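Local coordinates for protein LysR family transcriptional regulator (Vibrio vulnificus, PDB 5FHK) that probably binds specific DNA sequences to control transcription as AphB, a LysR-type virulence gene regulator, this chain being its regulatory domain, at residues H90-H95 and H100-L105; E121-V126 and P171-N176; V76-V81 and H108-W113; L104-G107 and K112-L115. All blocks are in the same frame, centred on the assembly; numbering follows the deposited sequence.

How the contacts relate
All four contacts lie in one lobe of the two-lobed, periplasmic-binding-protein-like regulatory domain. Contacts 3 and 4 are almost superposed, their centres about 5 Å apart, because both end on the chain around W113; through that residue they join the three-stranded antiparallel sheet to the larger mixed sheet. Contact 2, centred about 9 Å from contact 4, packs inside the small sheet, between strands 122-125 and 173-174 on either side of 113-117. Contact 1 is more peripheral, about 13 Å from contact 2, and folds the loop before strand 104-107, the strand it shares with contact 4. Along the chain, contact 1 is nested inside the loop that contact 3 closes, and contact 2 opens after both.

Contact 1: residues H90-H95 and H100-L105; sequences HPMPTH and HDHFLL
Beside P91, M92 and P93, the ring of H102 is set by a chi1 of -86° that places CG next to the backbone N and opposite the carbonyl carbon; a chi2 of -92° then turns its CE1-NE2 side toward the 90-95 loop. This is the irregular connection of the LysR substrate-binding domain, of periplasmic-binding-protein type, that runs from helix 84-87 into strand 104-107 and folds back on itself at the surface. P93 slants across the imidazole, its CD 3.3 Å from H102 NE2. The carbonyl oxygen P91 O comes in at the ring edge, close to its plane, also 3.3 Å from H102 NE2. M92 doubles back through bends at chi2 and chi3, which carry CE to within 3.8 Å of H102 CE1, the two side chains crossing at about a right angle. The other ring nitrogen, H102 ND1, is hydrogen-bonded to Y86 OH, which fixes the rotation of the ring, and H90 ND1 is bonded to the backbone O of that same tyrosine. H90 touches H102 through CB and F103 through its ring, where H90 NE2 stands at the edge of the F103 ring, 4.2 Å from F103 CE2.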
loop_
_atom_site.group_PDB
_atom_site.type_symbol
_atom_site.label_atom_id
_atom_site.label_comp_id
_atom_site.label_asym_id
_atom_site.label_seq_id
_atom_site.Cartn_x
_atom_site.Cartn_y
_atom_site.Cartn_z
ATOM N N HIS A 90 -25.879 0.241 -15.105
ATOM C CA HIS A 90 -26.246 1.647 -15.152
ATOM C C HIS A 90 -26.001 2.150 -16.560
ATOM O O HIS A 90 -25.120 1.631 -17.252
ATOM C CB HIS A 90 -25.432 2.488 -14.154
ATOM C CG HIS A 90 -25.557 2.026 -12.740
ATOM N ND1 HIS A 90 -24.526 1.413 -12.063
ATOM C CD2 HIS A 90 -26.604 2.060 -11.880
ATOM C CE1 HIS A 90 -24.927 1.103 -10.842
ATOM N NE2 HIS A 90 -26.184 1.487 -10.706
ATOM N N PRO A 91 -26.757 3.145 -17.018
ATOM C CA PRO A 91 -26.381 3.817 -18.265
ATOM C C PRO A 91 -25.112 4.624 -18.032
ATOM O O PRO A 91 -25.006 5.380 -17.064
ATOM C CB PRO A 91 -27.592 4.707 -18.577
ATOM C CG PRO A 91 -28.249 4.932 -17.250
ATOM C CD PRO A 91 -27.989 3.698 -16.428
ATOM N N MET A 92 -24.139 4.426 -18.895
ATOM C CA MET A 92 -22.866 5.042 -18.581
ATOM C C MET A 92 -22.889 6.530 -18.924
ATOM O O MET A 92 -23.645 6.959 -19.798
ATOM C CB MET A 92 -21.736 4.338 -19.326
ATOM C CG MET A 92 -21.255 3.046 -18.641
ATOM S SD MET A 92 -20.643 3.276 -16.937
ATOM C CE MET A 92 -22.035 2.727 -15.956
ATOM N N PRO A 93 -22.091 7.339 -18.230
ATOM C CA PRO A 93 -22.046 8.769 -18.541
ATOM C C PRO A 93 -21.352 9.020 -19.869
ATOM O O PRO A 93 -20.449 8.285 -20.272
ATOM C CB PRO A 93 -21.244 9.355 -17.376
ATOM C CG PRO A 93 -20.367 8.249 -16.949
ATOM C CD PRO A 93 -21.170 6.992 -17.131
ATOM N N THR A 94 -21.794 10.074 -20.558
ATOM C CA THR A 94 -21.195 10.447 -21.828
ATOM C C THR A 94 -20.593 11.849 -21.839
ATOM O O THR A 94 -19.887 12.190 -22.790
ATOM C CB THR A 94 -22.217 10.305 -22.970
ATOM O OG1 THR A 94 -23.149 11.393 -22.923
ATOM C CG2 THR A 94 -22.980 8.988 -22.851
ATOM N N HIS A 95 -20.803 12.649 -20.798
ATOM C CA HIS A 95 -20.024 13.855 -20.566
ATOM C C HIS A 95 -19.556 13.854 -19.112
ATOM O O HIS A 95 -20.217 13.295 -18.233
ATOM C CB HIS A 95 -20.837 15.122 -20.880
ATOM C CG HIS A 95 -20.059 16.390 -20.730
ATOM N ND1 HIS A 95 -19.942 17.056 -19.527
ATOM C CD2 HIS A 95 -19.347 17.109 -21.628
ATOM C CE1 HIS A 95 -19.199 18.135 -19.692
ATOM N NE2 HIS A 95 -18.828 18.195 -20.959
ATOM N N HIS A 100 -21.793 13.371 -11.504
ATOM C CA HIS A 100 -22.554 13.685 -10.296
ATOM C C HIS A 100 -23.613 12.636 -9.984
ATOM O O HIS A 100 -23.910 12.388 -8.813
ATOM C CB HIS A 100 -23.193 15.058 -10.441
ATOM C CG HIS A 100 -22.192 16.162 -10.547
ATOM N ND1 HIS A 100 -21.810 16.711 -11.751
ATOM C CD2 HIS A 100 -21.470 16.799 -9.596
ATOM C CE1 HIS A 100 -20.902 17.648 -11.539
ATOM N NE2 HIS A 100 -20.681 17.723 -10.238
ATOM N N ASP A 101 -24.162 11.986 -11.005
ATOM C CA ASP A 101 -25.251 11.038 -10.831
ATOM C C ASP A 101 -24.775 9.593 -10.745
ATOM O O ASP A 101 -25.583 8.673 -10.932
ATOM C CB ASP A 101 -26.249 11.203 -11.969
ATOM C CG ASP A 101 -26.725 12.639 -12.104
ATOM O OD1 ASP A 101 -27.057 13.246 -11.060
ATOM O OD2 ASP A 101 -26.748 13.166 -13.240
ATOM N N HIS A 102 -23.489 9.377 -10.448
ATOM C CA HIS A 102 -22.889 8.056 -10.394
ATOM C C HIS A 102 -22.191 7.869 -9.051
ATOM O O HIS A 102 -21.792 8.840 -8.398
ATOM C CB HIS A 102 -21.879 7.854 -11.530
ATOM C CG HIS A 102 -22.495 7.389 -12.810
ATOM N ND1 HIS A 102 -22.608 6.055 -13.138
ATOM C CD2 HIS A 102 -23.035 8.077 -13.843
ATOM C CE1 HIS A 102 -23.203 5.941 -14.311
ATOM N NE2 HIS A 102 -23.468 7.153 -14.763
ATOM N N PHE A 103 -22.044 6.601 -8.655
ATOM C CA PHE A 103 -21.259 6.245 -7.480
ATOM C C PHE A 103 -19.779 6.438 -7.791
ATOM O O PHE A 103 -19.256 5.817 -8.722
ATOM C CB PHE A 103 -21.506 4.790 -7.068
ATOM C CG PHE A 103 -22.929 4.474 -6.647
ATOM C CD1 PHE A 103 -23.385 4.788 -5.373
ATOM C CD2 PHE A 103 -23.800 3.835 -7.522
ATOM C CE1 PHE A 103 -24.712 4.484 -4.987
ATOM C CE2 PHE A 103 -25.099 3.524 -7.145
ATOM C CZ PHE A 103 -25.549 3.845 -5.876
ATOM N N LEU A 104 -19.099 7.260 -7.001
ATOM C CA LEU A 104 -17.693 7.571 -7.227
ATOM C C LEU A 104 -16.840 6.980 -6.118
ATOM O O LEU A 104 -17.275 6.873 -4.970
ATOM C CB LEU A 104 -17.464 9.081 -7.319
ATOM C CG LEU A 104 -18.291 9.757 -8.412
ATOM C CD1 LEU A 104 -17.930 11.230 -8.539
ATOM C CD2 LEU A 104 -18.113 9.017 -9.727
ATOM N N LEU A 105 -15.631 6.555 -6.487
ATOM C CA LEU A 105 -14.660 6.015 -5.548
ATOM C C LEU A 105 -13.381 6.818 -5.690
ATOM O O LEU A 105 -12.826 6.919 -6.791
ATOM C CB LEU A 105 -14.404 4.530 -5.803
ATOM C CG LEU A 105 -15.657 3.732 -6.153
ATOM C CD1 LEU A 105 -15.332 2.345 -6.781
ATOM C CD2 LEU A 105 -16.534 3.587 -4.920
#

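Contact 2: residues E121-V126 and P171-N176; sequences ETVVNV and PDWSAN
E121 and V123 both face W173, and the six-membered end of the indole meets both. Both CB atoms point toward 171-176, E121 from just before strand 122-125 and V123 from within it, while T122 between them points away, as the alternation of a beta strand requires. W173 stands off its own strand with CG opposite the carbonyl carbon (chi1 -67°), and that sends the ring across toward 121-123. V123 meets it at about a right angle: the CG2 methyl of V123 touches W173 CH2 at 3.9 Å. E121 supplies two different surfaces. Its backbone oxygen E121 O approaches the ring at a tilt, 3.5 Å from W173 CZ3. Its side chain, fully extended with CG opposite the backbone N (chi1 -174°), runs obliquely past the indole and holds the carboxylate at 64° to the ring plane, with E121 OE1 3.9 Å from W173 CH2. That oxygen is engaged elsewhere, in a hydrogen bond from NE2 of H95, whose ring also meets W173 edge-to-face; H95 therefore bridges the acid and the indole. The meeting of the two segments itself is packing, without polar bonds. W173 also rests on L115 and N117 of strand 113-117, so its indole reaches over that strand to the next. Such cross-strand packing over a central strand belongs to a small three-stranded antiparallel sheet, in which 122-125 and the weakly bonded strand 173-174 flank 113-117, within the periplasmic-binding-protein-like fold of LysR regulatory domains.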
loop_
_atom_site.group_PDB
_atom_site.type_symbol
_atom_site.label_atom_id
_atom_site.label_comp_id
_atom_site.label_asym_id
_atom_site.label_seq_id
_atom_site.Cartn_x
_atom_site.Cartn_y
_atom_site.Cartn_z
ATOM N N GLU A 121 -12.051 21.311 -22.944
ATOM C CA GLU A 121 -12.928 21.644 -21.827
ATOM C C GLU A 121 -12.439 20.972 -20.548
ATOM O O GLU A 121 -11.950 19.839 -20.573
ATOM C CB GLU A 121 -14.368 21.215 -22.122
ATOM C CG GLU A 121 -15.377 21.655 -21.054
ATOM C CD GLU A 121 -16.760 21.012 -21.202
ATOM O OE1 GLU A 121 -16.972 20.255 -22.182
ATOM O OE2 GLU A 121 -17.632 21.279 -20.332
ATOM N N THR A 122 -12.583 21.672 -19.423
ATOM C CA THR A 122 -12.097 21.209 -18.126
ATOM C C THR A 122 -13.262 21.123 -17.152
ATOM O O THR A 122 -13.971 22.112 -16.935
ATOM C CB THR A 122 -11.014 22.143 -17.581
ATOM O OG1 THR A 122 -9.766 21.851 -18.219
ATOM C CG2 THR A 122 -10.868 22.005 -16.061
ATOM N N VAL A 123 -13.438 19.954 -16.551
ATOM C CA VAL A 123 -14.462 19.727 -15.542
ATOM C C VAL A 123 -13.773 19.275 -14.259
ATOM O O VAL A 123 -12.898 18.403 -14.298
ATOM C CB VAL A 123 -15.491 18.692 -16.033
ATOM C CG1 VAL A 123 -16.268 18.104 -14.862
ATOM C CG2 VAL A 123 -16.437 19.334 -17.049
ATOM N N VAL A 124 -14.162 19.868 -13.124
ATOM C CA VAL A 124 -13.624 19.518 -11.809
ATOM C C VAL A 124 -14.714 18.807 -11.017
ATOM O O VAL A 124 -15.837 19.314 -10.912
ATOM C CB VAL A 124 -13.121 20.765 -11.055
ATOM C CG1 VAL A 124 -12.545 20.370 -9.703
ATOM C CG2 VAL A 124 -12.062 21.475 -11.882
ATOM N N ASN A 125 -14.401 17.627 -10.470
ATOM C CA ASN A 125 -15.351 16.889 -9.642
ATOM C C ASN A 125 -14.870 16.835 -8.199
ATOM O O ASN A 125 -13.805 16.275 -7.909
ATOM C CB ASN A 125 -15.581 15.475 -10.156
ATOM C CG ASN A 125 -16.684 14.767 -9.398
ATOM O OD1 ASN A 125 -16.489 14.359 -8.240
ATOM N ND2 ASN A 125 -17.847 14.612 -10.033
ATOM N N VAL A 126 -15.690 17.370 -7.301
ATOM C CA VAL A 126 -15.398 17.463 -5.882
ATOM C C VAL A 126 -16.415 16.697 -5.043
ATOM O O VAL A 126 -16.418 16.819 -3.816
ATOM C CB VAL A 126 -15.316 18.939 -5.436
ATOM C CG1 VAL A 126 -14.224 19.670 -6.196
ATOM C CG2 VAL A 126 -16.644 19.622 -5.648
ATOM N N PRO A 171 -13.930 7.869 -22.434
ATOM C CA PRO A 171 -12.558 7.720 -22.944
ATOM C C PRO A 171 -12.017 8.979 -23.603
ATOM O O PRO A 171 -10.796 9.084 -23.797
ATOM C CB PRO A 171 -12.671 6.560 -23.946
ATOM C CG PRO A 171 -14.127 6.222 -24.060
ATOM C CD PRO A 171 -14.922 7.271 -23.343
ATOM N N ASP A 172 -12.877 9.937 -23.937
ATOM C CA ASP A 172 -12.425 11.237 -24.420
ATOM C C ASP A 172 -11.938 12.147 -23.294
ATOM O O ASP A 172 -11.462 13.249 -23.575
ATOM C CB ASP A 172 -13.552 11.924 -25.204
ATOM C CG ASP A 172 -13.056 13.075 -26.083
ATOM O OD1 ASP A 172 -12.543 12.820 -27.204
ATOM O OD2 ASP A 172 -13.196 14.244 -25.649
ATOM N N TRP A 173 -12.032 11.717 -22.038
ATOM C CA TRP A 173 -11.622 12.512 -20.893
ATOM C C TRP A 173 -10.417 11.887 -20.197
ATOM O O TRP A 173 -10.256 10.660 -20.168
ATOM C CB TRP A 173 -12.766 12.650 -19.885
ATOM C CG TRP A 173 -13.906 13.448 -20.404
ATOM C CD1 TRP A 173 -14.944 12.991 -21.149
ATOM C CD2 TRP A 173 -14.123 14.850 -20.217
ATOM N NE1 TRP A 173 -15.805 14.025 -21.442
ATOM C CE2 TRP A 173 -15.322 15.179 -20.885
ATOM C CE3 TRP A 173 -13.426 15.859 -19.547
ATOM C CZ2 TRP A 173 -15.840 16.475 -20.903
ATOM C CZ3 TRP A 173 -13.937 17.147 -19.573
ATOM C CH2 TRP A 173 -15.131 17.443 -20.252
ATOM N N SER A 174 -9.594 12.745 -19.598
ATOM C CA SER A 174 -8.414 12.282 -18.884
ATOM C C SER A 174 -7.865 13.424 -18.060
ATOM O O SER A 174 -8.048 14.597 -18.403
ATOM C CB SER A 174 -7.335 11.787 -19.840
ATOM O OG SER A 174 -6.499 12.868 -20.234
ATOM N N ALA A 175 -7.190 13.064 -16.973
ATOM C CA ALA A 175 -6.392 14.023 -16.233
ATOM C C ALA A 175 -5.118 14.340 -17.010
ATOM O O ALA A 175 -4.716 13.609 -17.925
ATOM C CB ALA A 175 -6.038 13.478 -14.854
ATOM N N ASN A 176 -4.481 15.450 -16.651
ATOM C CA ASN A 176 -3.229 15.710 -17.338
ATOM C C ASN A 176 -2.123 14.842 -16.744
ATOM O O ASN A 176 -2.142 14.527 -15.550
ATOM C CB ASN A 176 -2.857 17.187 -17.241
ATOM C CG ASN A 176 -3.501 18.025 -18.346
ATOM O OD1 ASN A 176 -3.531 17.617 -19.515
ATOM N ND2 ASN A 176 -4.025 19.193 -17.978
#

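Contact 3: residues V76-V81 and H108-W113; sequences VKDILV and HPLLKW
L110, one residue past the cis peptide bond between H108 and P109, is the first of 108-113 to meet strand 68-82, doing so at D78. The segment is the loop that joins strands 104-107 and 113-117. Strand 68-82 is one of the two long strands, with 178-185, that cross between the lobes of this periplasmic-binding-protein-like domain, so the loop packs near the crossing. Both methyls of L110 lie against the D78 carboxylate: L110 CD1 is 3.7 Å from D78 CG, and L110 CD2 is 3.7 Å from D78 OD2. The acid is buried, but its charge is met by R178, whose NH2 forms a salt bridge with D78 OD1; L110 touches R178 as well and so packs against both members of the ion pair. The carbonyl oxygen of L110 lies at the edge of the W113 indole, in its plane. There L110 O takes a weak hydrogen bond from W113 NE1, 3.1 Å long but bent to 123° at the hydrogen. L111 CG lies over one face of the H108 ring, displaced toward its rim. Last comes W113, with CG opposite the carbonyl carbon (chi1 -66°), its six-membered ring reaching L80. This is a CH-pi contact: the methyl L80 CD2 sits over one face, 29° off the normal through the centroid of the six-membered ring, and 3.6 Å from W113 CZ3.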
loop_
_atom_site.group_PDB
_atom_site.type_symbol
_atom_site.label_atom_id
_atom_site.label_comp_id
_atom_site.label_asym_id
_atom_site.label_seq_id
_atom_site.Cartn_x
_atom_site.Cartn_y
_atom_site.Cartn_z
ATOM N N VAL A 76 2.909 9.154 -15.713
ATOM C CA VAL A 76 1.668 8.455 -15.457
ATOM C C VAL A 76 0.529 9.363 -15.886
ATOM O O VAL A 76 0.650 10.593 -15.873
ATOM C CB VAL A 76 1.560 8.056 -13.964
ATOM C CG1 VAL A 76 1.200 9.240 -13.101
ATOM C CG2 VAL A 76 0.562 6.968 -13.784
ATOM N N LYS A 77 -0.579 8.755 -16.292
ATOM C CA LYS A 77 -1.783 9.502 -16.623
ATOM C C LYS A 77 -2.985 8.815 -15.990
ATOM O O LYS A 77 -3.157 7.603 -16.133
ATOM C CB LYS A 77 -1.968 9.621 -18.139
ATOM C CG LYS A 77 -3.263 10.318 -18.529
ATOM C CD LYS A 77 -3.382 10.491 -20.037
ATOM C CE LYS A 77 -4.506 9.656 -20.608
ATOM N NZ LYS A 77 -3.974 8.401 -21.192
ATOM N N ASP A 78 -3.814 9.590 -15.306
ATOM C CA ASP A 78 -4.977 9.055 -14.618
ATOM C C ASP A 78 -6.191 9.030 -15.540
ATOM O O ASP A 78 -6.445 9.985 -16.279
ATOM C CB ASP A 78 -5.268 9.881 -13.371
ATOM C CG ASP A 78 -4.004 10.199 -12.575
ATOM O OD1 ASP A 78 -3.217 9.268 -12.289
ATOM O OD2 ASP A 78 -3.774 11.391 -12.276
ATOM N N ILE A 79 -6.941 7.926 -15.483
ATOM C CA ILE A 79 -8.069 7.675 -16.368
ATOM C C ILE A 79 -9.220 7.139 -15.535
ATOM O O ILE A 79 -9.028 6.561 -14.463
ATOM C CB ILE A 79 -7.731 6.668 -17.482
ATOM C CG1 ILE A 79 -7.391 5.320 -16.862
ATOM C CG2 ILE A 79 -6.521 7.154 -18.326
ATOM C CD1 ILE A 79 -6.999 4.300 -17.882
ATOM N N LEU A 80 -10.423 7.307 -16.060
ATOM C CA LEU A 80 -11.633 6.866 -15.381
ATOM C C LEU A 80 -11.935 5.436 -15.790
ATOM O O LEU A 80 -11.859 5.111 -16.978
ATOM C CB LEU A 80 -12.796 7.786 -15.741
ATOM C CG LEU A 80 -12.649 9.254 -15.313
ATOM C CD1 LEU A 80 -13.720 10.142 -15.989
ATOM C CD2 LEU A 80 -12.724 9.385 -13.797
ATOM N N VAL A 81 -12.245 4.576 -14.806
ATOM C CA VAL A 81 -12.611 3.184 -15.059
ATOM C C VAL A 81 -13.718 2.726 -14.108
ATOM O O VAL A 81 -14.023 3.375 -13.107
ATOM C CB VAL A 81 -11.410 2.204 -14.949
ATOM C CG1 VAL A 81 -10.389 2.490 -16.025
ATOM C CG2 VAL A 81 -10.743 2.272 -13.546
ATOM N N HIS A 108 -6.696 9.298 -2.340
ATOM C CA HIS A 108 -5.624 10.288 -2.353
ATOM C C HIS A 108 -4.484 9.805 -3.244
ATOM O O HIS A 108 -4.184 8.604 -3.265
ATOM C CB HIS A 108 -5.075 10.529 -0.942
ATOM C CG HIS A 108 -5.892 11.464 -0.103
ATOM N ND1 HIS A 108 -6.591 11.044 1.011
ATOM C CD2 HIS A 108 -6.079 12.805 -0.180
ATOM C CE1 HIS A 108 -7.193 12.080 1.570
ATOM N NE2 HIS A 108 -6.900 13.160 0.866
ATOM N N PRO A 109 -3.791 10.712 -3.959
ATOM C CA PRO A 109 -3.953 12.172 -4.004
ATOM C C PRO A 109 -4.900 12.621 -5.118
ATOM O O PRO A 109 -4.721 13.704 -5.681
ATOM C CB PRO A 109 -2.528 12.653 -4.291
ATOM C CG PRO A 109 -1.999 11.598 -5.254
ATOM C CD PRO A 109 -2.679 10.275 -4.825
ATOM N N LEU A 110 -5.868 11.764 -5.450
ATOM C CA LEU A 110 -6.875 12.005 -6.473
ATOM C C LEU A 110 -8.266 12.091 -5.851
ATOM O O LEU A 110 -9.229 11.484 -6.337
ATOM C CB LEU A 110 -6.829 10.915 -7.543
ATOM C CG LEU A 110 -5.483 10.628 -8.221
ATOM C CD1 LEU A 110 -5.656 9.565 -9.311
ATOM C CD2 LEU A 110 -4.867 11.919 -8.814
ATOM N N LEU A 111 -8.377 12.809 -4.728
ATOM C CA LEU A 111 -9.692 13.159 -4.203
ATOM C C LEU A 111 -10.366 14.230 -5.046
ATOM O O LEU A 111 -11.597 14.359 -5.007
ATOM C CB LEU A 111 -9.589 13.641 -2.757
ATOM C CG LEU A 111 -9.351 12.590 -1.666
ATOM C CD1 LEU A 111 -9.954 13.060 -0.316
ATOM C CD2 LEU A 111 -9.900 11.233 -2.080
ATOM N N LYS A 112 -9.584 14.995 -5.799
ATOM C CA LYS A 112 -10.083 16.006 -6.723
ATOM C C LYS A 112 -9.851 15.496 -8.138
ATOM O O LYS A 112 -8.733 15.092 -8.480
ATOM C CB LYS A 112 -9.371 17.342 -6.493
ATOM C CG LYS A 112 -9.879 18.528 -7.328
ATOM C CD LYS A 112 -9.063 19.775 -6.994
ATOM C CE LYS A 112 -8.368 20.333 -8.225
ATOM N NZ LYS A 112 -7.438 19.303 -8.815
ATOM N N TRP A 113 -10.905 15.465 -8.942
ATOM C CA TRP A 113 -10.815 14.952 -10.305
ATOM C C TRP A 113 -10.850 16.150 -11.245
ATOM O O TRP A 113 -11.896 16.781 -11.412
ATOM C CB TRP A 113 -11.954 13.987 -10.634
ATOM C CG TRP A 113 -11.984 12.706 -9.889
ATOM C CD1 TRP A 113 -11.149 12.303 -8.874
ATOM C CD2 TRP A 113 -12.912 11.637 -10.092
ATOM N NE1 TRP A 113 -11.507 11.055 -8.439
ATOM C CE2 TRP A 113 -12.577 10.617 -9.182
ATOM C CE3 TRP A 113 -13.986 11.437 -10.976
ATOM C CZ2 TRP A 113 -13.282 9.415 -9.118
ATOM C CZ3 TRP A 113 -14.695 10.238 -10.905
ATOM C CH2 TRP A 113 -14.346 9.249 -9.974
#

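Contact 4: residues L104-G107 and K112-L115; sequences LLKG and KWTL
Strands 104-107 and 113-115, which meet through K106 and W113, run steeply across each other, with an angle of 107° between their directions and axes 11.1 Å apart at the closest. The gap is bridged by the W113 indole, and K106 lies over one of its faces, that opposite the face used by L80. K106 leaves its strand with CG next to the backbone N (chi1 -71°); from there the extended chain starts above and just outside the NE1-CZ2 rim and brings CE over the five-membered ring. K106 CG comes to 3.5 Å from W113 NE1, and K106 CE sits 3.7 Å from the centroid of the five-membered ring of W113 in a CH-pi contact. The ammonium lies further up, K106 NZ being 4.6 Å from that centroid and only 4° off the normal, the geometry of a cation-pi interaction. Its stronger partners are oxygens beyond the two segments: D127 O and N125 OD1 accept hydrogen bonds from NZ, and L111 O a weak one, which would be expected to stabilise the buried ammonium. In the fold, 104-107 belongs to the mixed sheet and 113-117 to the small antiparallel sheet of this periplasmic-binding-protein-like lobe, and the indole packs between the two sheets, also touching I149 and L151 of strand 149-153. At the benzene end, L104 adds its CD2 methyl at a slant, 3.8 Å from W113 CH2. The carbonyl of L105, bonded to T150 OG1, points at the ring edge in its plane, with L105 O 3.4 Å from W113 CZ2.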
loop_
_atom_site.group_PDB
_atom_site.type_symbol
_atom_site.label_atom_id
_atom_site.label_comp_id
_atom_site.label_asym_id
_atom_site.label_seq_id
_atom_site.Cartn_x
_atom_site.Cartn_y
_atom_site.Cartn_z
ATOM N N LEU A 104 -19.099 7.260 -7.001
ATOM C CA LEU A 104 -17.693 7.571 -7.227
ATOM C C LEU A 104 -16.840 6.980 -6.118
ATOM O O LEU A 104 -17.275 6.873 -4.970
ATOM C CB LEU A 104 -17.464 9.081 -7.319
ATOM C CG LEU A 104 -18.291 9.757 -8.412
ATOM C CD1 LEU A 104 -17.930 11.230 -8.539
ATOM C CD2 LEU A 104 -18.113 9.017 -9.727
ATOM N N LEU A 105 -15.631 6.555 -6.487
ATOM C CA LEU A 105 -14.660 6.015 -5.548
ATOM C C LEU A 105 -13.381 6.818 -5.690
ATOM O O LEU A 105 -12.826 6.919 -6.791
ATOM C CB LEU A 105 -14.404 4.530 -5.803
ATOM C CG LEU A 105 -15.657 3.732 -6.153
ATOM C CD1 LEU A 105 -15.332 2.345 -6.781
ATOM C CD2 LEU A 105 -16.534 3.587 -4.920
ATOM N N LYS A 106 -12.923 7.409 -4.585
ATOM C CA LYS A 106 -11.864 8.408 -4.649
ATOM C C LYS A 106 -10.742 8.068 -3.671
ATOM O O LYS A 106 -11.001 7.801 -2.494
ATOM C CB LYS A 106 -12.440 9.799 -4.359
ATOM C CG LYS A 106 -13.318 10.353 -5.489
ATOM C CD LYS A 106 -13.822 11.747 -5.212
ATOM C CE LYS A 106 -14.368 12.392 -6.494
ATOM N NZ LYS A 106 -14.795 13.798 -6.279
ATOM N N GLY A 107 -9.508 8.073 -4.159
ATOM C CA GLY A 107 -8.352 7.828 -3.313
ATOM C C GLY A 107 -7.312 8.914 -3.471
ATOM O O GLY A 107 -7.068 9.396 -4.580
ATOM N N LYS A 112 -9.584 14.995 -5.799
ATOM C CA LYS A 112 -10.083 16.006 -6.723
ATOM C C LYS A 112 -9.851 15.496 -8.138
ATOM O O LYS A 112 -8.733 15.092 -8.480
ATOM C CB LYS A 112 -9.371 17.342 -6.493
ATOM C CG LYS A 112 -9.879 18.528 -7.328
ATOM C CD LYS A 112 -9.063 19.775 -6.994
ATOM C CE LYS A 112 -8.368 20.333 -8.225
ATOM N NZ LYS A 112 -7.438 19.303 -8.815
ATOM N N TRP A 113 -10.905 15.465 -8.942
ATOM C CA TRP A 113 -10.815 14.952 -10.305
ATOM C C TRP A 113 -10.850 16.150 -11.245
ATOM O O TRP A 113 -11.896 16.781 -11.412
ATOM C CB TRP A 113 -11.954 13.987 -10.634
ATOM C CG TRP A 113 -11.984 12.706 -9.889
ATOM C CD1 TRP A 113 -11.149 12.303 -8.874
ATOM C CD2 TRP A 113 -12.912 11.637 -10.092
ATOM N NE1 TRP A 113 -11.507 11.055 -8.439
ATOM C CE2 TRP A 113 -12.577 10.617 -9.182
ATOM C CE3 TRP A 113 -13.986 11.437 -10.976
ATOM C CZ2 TRP A 113 -13.282 9.415 -9.118
ATOM C CZ3 TRP A 113 -14.695 10.238 -10.905
ATOM C CH2 TRP A 113 -14.346 9.249 -9.974
ATOM N N THR A 114 -9.712 16.455 -11.857
ATOM C CA THR A 114 -9.591 17.532 -12.838
ATOM C C THR A 114 -9.465 16.893 -14.211
ATOM O O THR A 114 -8.412 16.349 -14.553
ATOM C CB THR A 114 -8.390 18.409 -12.524
ATOM O OG1 THR A 114 -8.460 18.802 -11.150
ATOM C CG2 THR A 114 -8.374 19.637 -13.435
ATOM N N LEU A 115 -10.534 16.969 -14.999
ATOM C CA LEU A 115 -10.665 16.201 -16.226
ATOM C C LEU A 115 -10.712 17.115 -17.437
ATOM O O LEU A 115 -11.536 18.036 -17.489
ATOM C CB LEU A 115 -11.925 15.338 -16.178
ATOM C CG LEU A 115 -11.855 14.318 -15.040
ATOM C CD1 LEU A 115 -13.089 13.460 -15.053
ATOM C CD2 LEU A 115 -10.607 13.432 -15.184
#